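Local coordinates for thiamin pyrophosphokinase (Saccharomyces cerevisiae, PDB 1IG0), which transfers the pyrophosphate group of ATP to thiamine, giving thiamine diphosphate and AMP, and is the only yeast enzyme able to make this cofactor, at residues T40-N45 with L186-G191; H62-C67 with L90-I95. One frame throughout, in Å; residues are numbered along the deposited sequence.

Contact 1. Residues T40-N45 with L186-G191; sequences TLLILN and LLALGG
Leu44 packs over Gly190 and Gly191, the loop that follows strand 184-189. Its CB sits 3.4 Å from Leu189 O and also touches Gly190 O. CG, anti to its own carbonyl carbon (chi1 -62°), stays beside Leu189 O, and CD1 reaches on to pack 3.3 Å from Gly191 CA. Glycine suits both positions: a side chain on Gly191 would run into that methyl, and Gly190 has a positive phi of 77° and would bring a CB tight against Leu44 O.

Before this loop, strands 38-43 and 184-189 run parallel in the large sheet of the alpha-beta-alpha domain, between helix 126-139 and helix 52-61. Leu42 sits between two residues of its neighbour, its N giving a 2.8 Å bond to Leu187 O and its O taking one of 2.8 Å from Leu189 N. Nearly straight bonds from Leu187 N to Thr40 O and from Leu44 N to Leu189 O complete the pairing.

On the face that carries Thr40, Leu42, Leu186 and Ala188, where helix 126-139 covers Thr40 and Leu42, Leu186 CD1 lies 3.8 Å from Leu42 CB and beside Thr40 CB and CG2, the Leu186 and Thr40 side chains pointing the same way. Small Ala188 meets Leu42 CB to CB at 4.3 Å. On the face of Leu41, Leu187 and Leu189, helix 52-61 meets Leu41 and Leu187, and the forked side chains of Leu41 and Leu189 cross obliquely, CD1 to CD1 at 4.0 Å.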
ATOM      1  N   THR B  40       5.233  18.863  12.854  1.00 19.58           N
ATOM      2  CA  THR B  40       4.471  17.911  13.641  1.00 18.97           C
ATOM      3  C   THR B  40       4.844  16.480  13.297  1.00 19.19           C
ATOM      4  O   THR B  40       5.081  16.146  12.135  1.00 19.33           O
ATOM      5  CB  THR B  40       2.947  18.066  13.403  1.00 19.69           C
ATOM      6  OG1 THR B  40       2.532  19.385  13.772  1.00 20.97           O
ATOM      7  CG2 THR B  40       2.166  17.044  14.226  1.00 20.17           C
ATOM      8  N   LEU B  41       4.907  15.644  14.325  1.00 18.30           N
ATOM      9  CA  LEU B  41       5.187  14.228  14.149  1.00 19.00           C
ATOM     10  C   LEU B  41       3.858  13.549  14.451  1.00 19.28           C
ATOM     11  O   LEU B  41       3.375  13.593  15.583  1.00 18.39           O
ATOM     12  CB  LEU B  41       6.249  13.745  15.136  1.00 19.92           C
ATOM     13  CG  LEU B  41       6.496  12.231  15.136  1.00 20.82           C
ATOM     14  CD1 LEU B  41       6.991  11.786  13.761  1.00 20.59           C
ATOM     15  CD2 LEU B  41       7.511  11.876  16.217  1.00 21.28           C
ATOM     16  N   LEU B  42       3.262  12.940  13.435  1.00 18.74           N
ATOM     17  CA  LEU B  42       1.982  12.271  13.602  1.00 18.37           C
ATOM     18  C   LEU B  42       2.145  10.765  13.697  1.00 19.28           C
ATOM     19  O   LEU B  42       2.716  10.136  12.807  1.00 19.14           O
ATOM     20  CB  LEU B  42       1.061  12.611  12.429  1.00 18.17           C
ATOM     21  CG  LEU B  42      -0.284  11.886  12.349  1.00 18.65           C
ATOM     22  CD1 LEU B  42      -1.109  12.180  13.595  1.00 18.05           C
ATOM     23  CD2 LEU B  42      -1.021  12.336  11.093  1.00 18.31           C
ATOM     24  N   ILE B  43       1.640  10.193  14.784  1.00 18.57           N
ATOM     25  CA  ILE B  43       1.721   8.754  14.991  1.00 20.18           C
ATOM     26  C   ILE B  43       0.347   8.140  14.786  1.00 19.94           C
ATOM     27  O   ILE B  43      -0.598   8.459  15.508  1.00 20.29           O
ATOM     28  CB  ILE B  43       2.205   8.414  16.416  1.00 19.95           C
ATOM     29  CG1 ILE B  43       3.549   9.096  16.681  1.00 20.67           C
ATOM     30  CG2 ILE B  43       2.353   6.899  16.571  1.00 20.46           C
ATOM     31  CD1 ILE B  43       4.083   8.880  18.087  1.00 21.63           C
ATOM     32  N   LEU B  44       0.239   7.263  13.795  1.00 19.64           N
ATOM     33  CA  LEU B  44      -1.024   6.603  13.498  1.00 19.80           C
ATOM     34  C   LEU B  44      -1.100   5.250  14.204  1.00 21.08           C
ATOM     35  O   LEU B  44      -0.092   4.745  14.703  1.00 20.08           O
ATOM     36  CB  LEU B  44      -1.186   6.456  11.984  1.00 19.55           C
ATOM     37  CG  LEU B  44      -1.218   7.823  11.289  1.00 20.75           C
ATOM     38  CD1 LEU B  44      -1.186   7.657   9.784  1.00 21.44           C
ATOM     39  CD2 LEU B  44      -2.462   8.583  11.729  1.00 21.21           C
ATOM     40  N   ASN B  45      -2.295   4.669  14.245  1.00 22.39           N
ATOM     41  CA  ASN B  45      -2.498   3.400  14.936  1.00 24.40           C
ATOM     42  C   ASN B  45      -1.956   2.146  14.255  1.00 25.89           C
ATOM     43  O   ASN B  45      -2.691   1.399  13.609  1.00 26.68           O
ATOM     44  CB  ASN B  45      -3.985   3.216  15.256  1.00 25.31           C
ATOM     45  CG  ASN B  45      -4.247   1.999  16.122  1.00 26.43           C
ATOM     46  OD1 ASN B  45      -3.412   1.620  16.944  1.00 26.08           O
ATOM     47  ND2 ASN B  45      -5.414   1.389  15.954  1.00 27.58           N
ATOM     48  N   LEU B 186       4.865  17.989   8.150  1.00 18.87           N
ATOM     49  CA  LEU B 186       4.232  16.851   8.808  1.00 18.54           C
ATOM     50  C   LEU B 186       4.848  15.502   8.438  1.00 18.41           C
ATOM     51  O   LEU B 186       4.832  15.097   7.276  1.00 18.93           O
ATOM     52  CB  LEU B 186       2.740  16.851   8.468  1.00 18.63           C
ATOM     53  CG  LEU B 186       1.831  15.748   9.008  1.00 17.76           C
ATOM     54  CD1 LEU B 186       1.782  15.806  10.528  1.00 18.52           C
ATOM     55  CD2 LEU B 186       0.437  15.919   8.415  1.00 18.27           C
ATOM     56  N   LEU B 187       5.390  14.813   9.438  1.00 18.32           N
ATOM     57  CA  LEU B 187       5.993  13.500   9.234  1.00 18.46           C
ATOM     58  C   LEU B 187       5.091  12.487   9.930  1.00 18.79           C
ATOM     59  O   LEU B 187       4.827  12.605  11.126  1.00 19.15           O
ATOM     60  CB  LEU B 187       7.400  13.459   9.838  1.00 18.45           C
ATOM     61  CG  LEU B 187       8.241  12.216   9.536  1.00 18.29           C
ATOM     62  CD1 LEU B 187       8.484  12.109   8.034  1.00 17.32           C
ATOM     63  CD2 LEU B 187       9.563  12.300  10.283  1.00 18.21           C
ATOM     64  N   ALA B 188       4.617  11.493   9.185  1.00 18.47           N
ATOM     65  CA  ALA B 188       3.717  10.494   9.752  1.00 19.01           C
ATOM     66  C   ALA B 188       4.301   9.092   9.874  1.00 20.35           C
ATOM     67  O   ALA B 188       4.991   8.605   8.978  1.00 19.92           O
ATOM     68  CB  ALA B 188       2.426  10.445   8.939  1.00 19.43           C
ATOM     69  N   LEU B 189       3.999   8.449  10.998  1.00 20.21           N
ATOM     70  CA  LEU B 189       4.455   7.094  11.277  1.00 20.66           C
ATOM     71  C   LEU B 189       3.245   6.168  11.396  1.00 21.37           C
ATOM     72  O   LEU B 189       2.219   6.550  11.959  1.00 21.02           O
ATOM     73  CB  LEU B 189       5.243   7.054  12.592  1.00 21.18           C
ATOM     74  CG  LEU B 189       6.570   7.813  12.696  1.00 22.39           C
ATOM     75  CD1 LEU B 189       7.066   7.786  14.139  1.00 21.85           C
ATOM     76  CD2 LEU B 189       7.599   7.183  11.767  1.00 23.35           C
ATOM     77  N   GLY B 190       3.366   4.960  10.855  1.00 20.89           N
ATOM     78  CA  GLY B 190       2.290   3.987  10.942  1.00 21.02           C
ATOM     79  C   GLY B 190       1.080   4.120  10.031  1.00 21.78           C
ATOM     80  O   GLY B 190       0.051   3.499  10.290  1.00 22.62           O
ATOM     81  N   GLY B 191       1.184   4.911   8.968  1.00 21.70           N
ATOM     82  CA  GLY B 191       0.051   5.064   8.070  1.00 21.72           C
ATOM     83  C   GLY B 191       0.113   4.152   6.858  1.00 21.67           C
ATOM     84  O   GLY B 191      -0.825   4.096   6.060  1.00 21.54           O
TER

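Contact 2. Residues H62-C67 with L90-I95; sequences HDLKVC and LPNYII
Lys65 O is gripped by two consecutive amides, Asn92 N at 2.8 Å and, more weakly, Tyr93 N at 3.4 Å. Asn92 answers with its side chain: OD1 takes Lys65 N at 2.8 Å, so that one residue serves both the donor and the acceptor of the Lys65 backbone just before the regular pairing starts. Chi1 of -63° sets CG anti to the carbonyl carbon, and from there OD1 meets the N-H, the donor tilted 20° from the amide plane. Water 1 accepts from Asn92 ND2 and donates to Asp63 O. An alanine here would probably leave Lys65 N without its acceptor and water 1 without the ND2 donor, though the backbone bond could remain.

Leu64 CD1 presses against Asn92 CB at 3.3 Å and meets the edge of the Tyr93 ring, 3.6 Å from CE1; the ring's OH bonds to His137 of helix 126-139. On the face of Cys67 and Ile94, Cys67 SG packs against Pro91 CB, just before the strand, at 3.7 Å, a small, apolar pairing near Tyr109 of helix 103-111. Cys67 N to Tyr93 O and Ile95 N to Cys67 O then continue the parallel pairing of strands 64-68 and 93-96, the two strands of a beta-alpha-beta crossover through helices 71-78 and 83-88.

The Lys65 chain bends at chi2 (82°), which places CD; beyond it the chain is extended, and NZ hydrogen-bonds to His62 O at 2.8 Å. NZ also bonds to Asp63 O at 2.9 Å, from above the carbonyl plane. The lysine charge, held by two carbonyl oxygens and the Trp59 ring (cation-pi), would probably polarise Asp63 O.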
ATOM      1  N   HIS B  62      10.855  17.686  15.613  1.00 23.25           N
ATOM      2  CA  HIS B  62       9.499  18.168  15.389  1.00 21.94           C
ATOM      3  C   HIS B  62       8.916  18.792  16.646  1.00 21.56           C
ATOM      4  O   HIS B  62       9.196  18.353  17.759  1.00 21.21           O
ATOM      5  CB  HIS B  62       8.608  17.031  14.886  1.00 20.94           C
ATOM      6  CG  HIS B  62       9.001  16.523  13.533  1.00 21.12           C
ATOM      7  ND1 HIS B  62      10.137  15.774  13.323  1.00 19.49           N
ATOM      8  CD2 HIS B  62       8.439  16.703  12.314  1.00 20.20           C
ATOM      9  CE1 HIS B  62      10.260  15.514  12.033  1.00 19.24           C
ATOM     10  NE2 HIS B  62       9.242  16.068  11.400  1.00 19.59           N
ATOM     11  N   ASP B  63       8.111  19.830  16.456  1.00 21.47           N
ATOM     12  CA  ASP B  63       7.501  20.546  17.569  1.00 21.79           C
ATOM     13  C   ASP B  63       6.320  19.813  18.199  1.00 21.61           C
ATOM     14  O   ASP B  63       6.407  19.340  19.334  1.00 22.99           O
ATOM     15  CB  ASP B  63       7.069  21.940  17.103  1.00 22.43           C
ATOM     16  CG  ASP B  63       6.330  22.716  18.175  1.00 24.49           C
ATOM     17  OD1 ASP B  63       6.621  22.512  19.372  1.00 24.62           O
ATOM     18  OD2 ASP B  63       5.465  23.543  17.820  1.00 25.06           O
ATOM     19  N   LEU B  64       5.218  19.722  17.463  1.00 20.43           N
ATOM     20  CA  LEU B  64       4.021  19.057  17.962  1.00 18.90           C
ATOM     21  C   LEU B  64       4.022  17.555  17.690  1.00 19.73           C
ATOM     22  O   LEU B  64       4.507  17.100  16.655  1.00 19.02           O
ATOM     23  CB  LEU B  64       2.775  19.681  17.323  1.00 18.85           C
ATOM     24  CG  LEU B  64       1.413  19.206  17.840  1.00 18.63           C
ATOM     25  CD1 LEU B  64       1.181  19.752  19.239  1.00 19.45           C
ATOM     26  CD2 LEU B  64       0.313  19.687  16.911  1.00 18.56           C
ATOM     27  N   LYS B  65       3.484  16.789  18.636  1.00 19.46           N
ATOM     28  CA  LYS B  65       3.377  15.341  18.490  1.00 19.84           C
ATOM     29  C   LYS B  65       1.928  14.954  18.736  1.00 19.24           C
ATOM     30  O   LYS B  65       1.364  15.253  19.791  1.00 18.07           O
ATOM     31  CB  LYS B  65       4.276  14.603  19.486  1.00 19.13           C
ATOM     32  CG  LYS B  65       5.766  14.753  19.231  1.00 21.49           C
ATOM     33  CD  LYS B  65       6.302  16.053  19.802  1.00 22.20           C
ATOM     34  CE  LYS B  65       7.797  16.178  19.567  1.00 23.52           C
ATOM     35  NZ  LYS B  65       8.347  17.376  20.254  1.00 24.75           N
ATOM     36  N   VAL B  66       1.327  14.287  17.759  1.00 17.93           N
ATOM     37  CA  VAL B  66      -0.068  13.882  17.868  1.00 18.80           C
ATOM     38  C   VAL B  66      -0.246  12.380  17.693  1.00 19.57           C
ATOM     39  O   VAL B  66       0.363  11.769  16.814  1.00 19.89           O
ATOM     40  CB  VAL B  66      -0.935  14.611  16.812  1.00 18.02           C
ATOM     41  CG1 VAL B  66      -2.373  14.115  16.873  1.00 18.81           C
ATOM     42  CG2 VAL B  66      -0.884  16.117  17.046  1.00 17.76           C
ATOM     43  N   CYS B  67      -1.084  11.796  18.543  1.00 20.59           N
ATOM     44  CA  CYS B  67      -1.383  10.372  18.486  1.00 21.48           C
ATOM     45  C   CYS B  67      -2.821  10.185  18.026  1.00 22.16           C
ATOM     46  O   CYS B  67      -3.742  10.783  18.585  1.00 22.28           O
ATOM     47  CB  CYS B  67      -1.209   9.723  19.861  1.00 22.31           C
ATOM     48  SG  CYS B  67       0.495   9.363  20.319  1.00 22.43           S
ATOM     49  N   LEU B  90       6.058  12.293  25.815  1.00 27.39           N
ATOM     50  CA  LEU B  90       4.610  12.388  25.941  1.00 25.57           C
ATOM     51  C   LEU B  90       4.073  13.146  24.733  1.00 24.12           C
ATOM     52  O   LEU B  90       4.637  14.163  24.332  1.00 23.72           O
ATOM     53  CB  LEU B  90       4.235  13.157  27.212  1.00 25.75           C
ATOM     54  CG  LEU B  90       4.623  12.573  28.573  1.00 25.67           C
ATOM     55  CD1 LEU B  90       4.355  13.600  29.660  1.00 26.42           C
ATOM     56  CD2 LEU B  90       3.835  11.301  28.834  1.00 26.15           C
ATOM     57  N   PRO B  91       2.982  12.659  24.128  1.00 23.20           N
ATOM     58  CA  PRO B  91       2.419  13.354  22.968  1.00 23.60           C
ATOM     59  C   PRO B  91       1.669  14.599  23.439  1.00 23.42           C
ATOM     60  O   PRO B  91       1.242  14.668  24.594  1.00 23.58           O
ATOM     61  CB  PRO B  91       1.485  12.310  22.368  1.00 22.60           C
ATOM     62  CG  PRO B  91       0.975  11.610  23.585  1.00 22.68           C
ATOM     63  CD  PRO B  91       2.228  11.427  24.420  1.00 22.62           C
ATOM     64  N   ASN B  92       1.512  15.582  22.558  1.00 22.68           N
ATOM     65  CA  ASN B  92       0.797  16.794  22.928  1.00 21.59           C
ATOM     66  C   ASN B  92      -0.704  16.538  22.915  1.00 21.96           C
ATOM     67  O   ASN B  92      -1.427  17.014  23.788  1.00 21.62           O
ATOM     68  CB  ASN B  92       1.135  17.947  21.979  1.00 21.82           C
ATOM     69  CG  ASN B  92       2.597  18.343  22.037  1.00 21.58           C
ATOM     70  OD1 ASN B  92       3.418  17.843  21.271  1.00 20.92           O
ATOM     71  ND2 ASN B  92       2.931  19.240  22.960  1.00 22.67           N
ATOM     72  N   TYR B  93      -1.167  15.783  21.922  1.00 20.53           N
ATOM     73  CA  TYR B  93      -2.585  15.457  21.806  1.00 20.84           C
ATOM     74  C   TYR B  93      -2.833  13.988  21.481  1.00 20.96           C
ATOM     75  O   TYR B  93      -1.982  13.301  20.916  1.00 20.84           O
ATOM     76  CB  TYR B  93      -3.261  16.253  20.684  1.00 20.43           C
ATOM     77  CG  TYR B  93      -3.239  17.757  20.792  1.00 20.38           C
ATOM     78  CD1 TYR B  93      -2.242  18.506  20.169  1.00 19.49           C
ATOM     79  CD2 TYR B  93      -4.257  18.438  21.458  1.00 20.08           C
ATOM     80  CE1 TYR B  93      -2.264  19.898  20.196  1.00 20.52           C
ATOM     81  CE2 TYR B  93      -4.289  19.829  21.495  1.00 20.30           C
ATOM     82  CZ  TYR B  93      -3.292  20.553  20.859  1.00 20.79           C
ATOM     83  OH  TYR B  93      -3.332  21.927  20.866  1.00 20.32           O
ATOM     84  N   ILE B  94      -4.026  13.532  21.845  1.00 20.53           N
ATOM     85  CA  ILE B  94      -4.506  12.188  21.552  1.00 20.53           C
ATOM     86  C   ILE B  94      -5.938  12.480  21.121  1.00 20.64           C
ATOM     87  O   ILE B  94      -6.710  13.064  21.886  1.00 20.04           O
ATOM     88  CB  ILE B  94      -4.537  11.270  22.787  1.00 20.26           C
ATOM     89  CG1 ILE B  94      -3.115  10.963  23.253  1.00 21.04           C
ATOM     90  CG2 ILE B  94      -5.262   9.977  22.441  1.00 21.31           C
ATOM     91  CD1 ILE B  94      -3.059  10.017  24.450  1.00 21.30           C
ATOM     92  N   ILE B  95      -6.290  12.106  19.897  1.00 20.56           N
ATOM     93  CA  ILE B  95      -7.632  12.375  19.407  1.00 20.90           C
ATOM     94  C   ILE B  95      -8.226  11.199  18.638  1.00 22.39           C
ATOM     95  O   ILE B  95      -7.518  10.478  17.934  1.00 21.70           O
ATOM     96  CB  ILE B  95      -7.629  13.644  18.520  1.00 20.54           C
ATOM     97  CG1 ILE B  95      -9.061  14.048  18.170  1.00 20.74           C
ATOM     98  CG2 ILE B  95      -6.802  13.399  17.267  1.00 20.73           C
ATOM     99  CD1 ILE B  95      -9.163  15.413  17.513  1.00 19.31           C
TER
HETATM  100  O   HOH W   1       5.161  20.760  21.731  1.00 50.68           O

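How the contacts relate
After two short strands near the N terminus, the chain forms strand 38-43, passes through helix 52-61 and returns as strand 64-68 alongside strand 38-43. After two further helices strand 93-96 arrives, and contact 2 closes a short loop. The chain then makes a long excursion that includes strand 115-118 and helix 126-139, before strand 184-189 closes contact 1 on the other side of strand 38-43. Contact 2 is thus nested within the loop of contact 1. The strand order is 93-96, 64-68, 38-43, 184-189, and probable hydrogen bonds join the two contacts, Leu41 N to Leu64 O at 2.8 Å and Ile43 N to Val66 O at 2.9 Å. Helix 126-139 touches both.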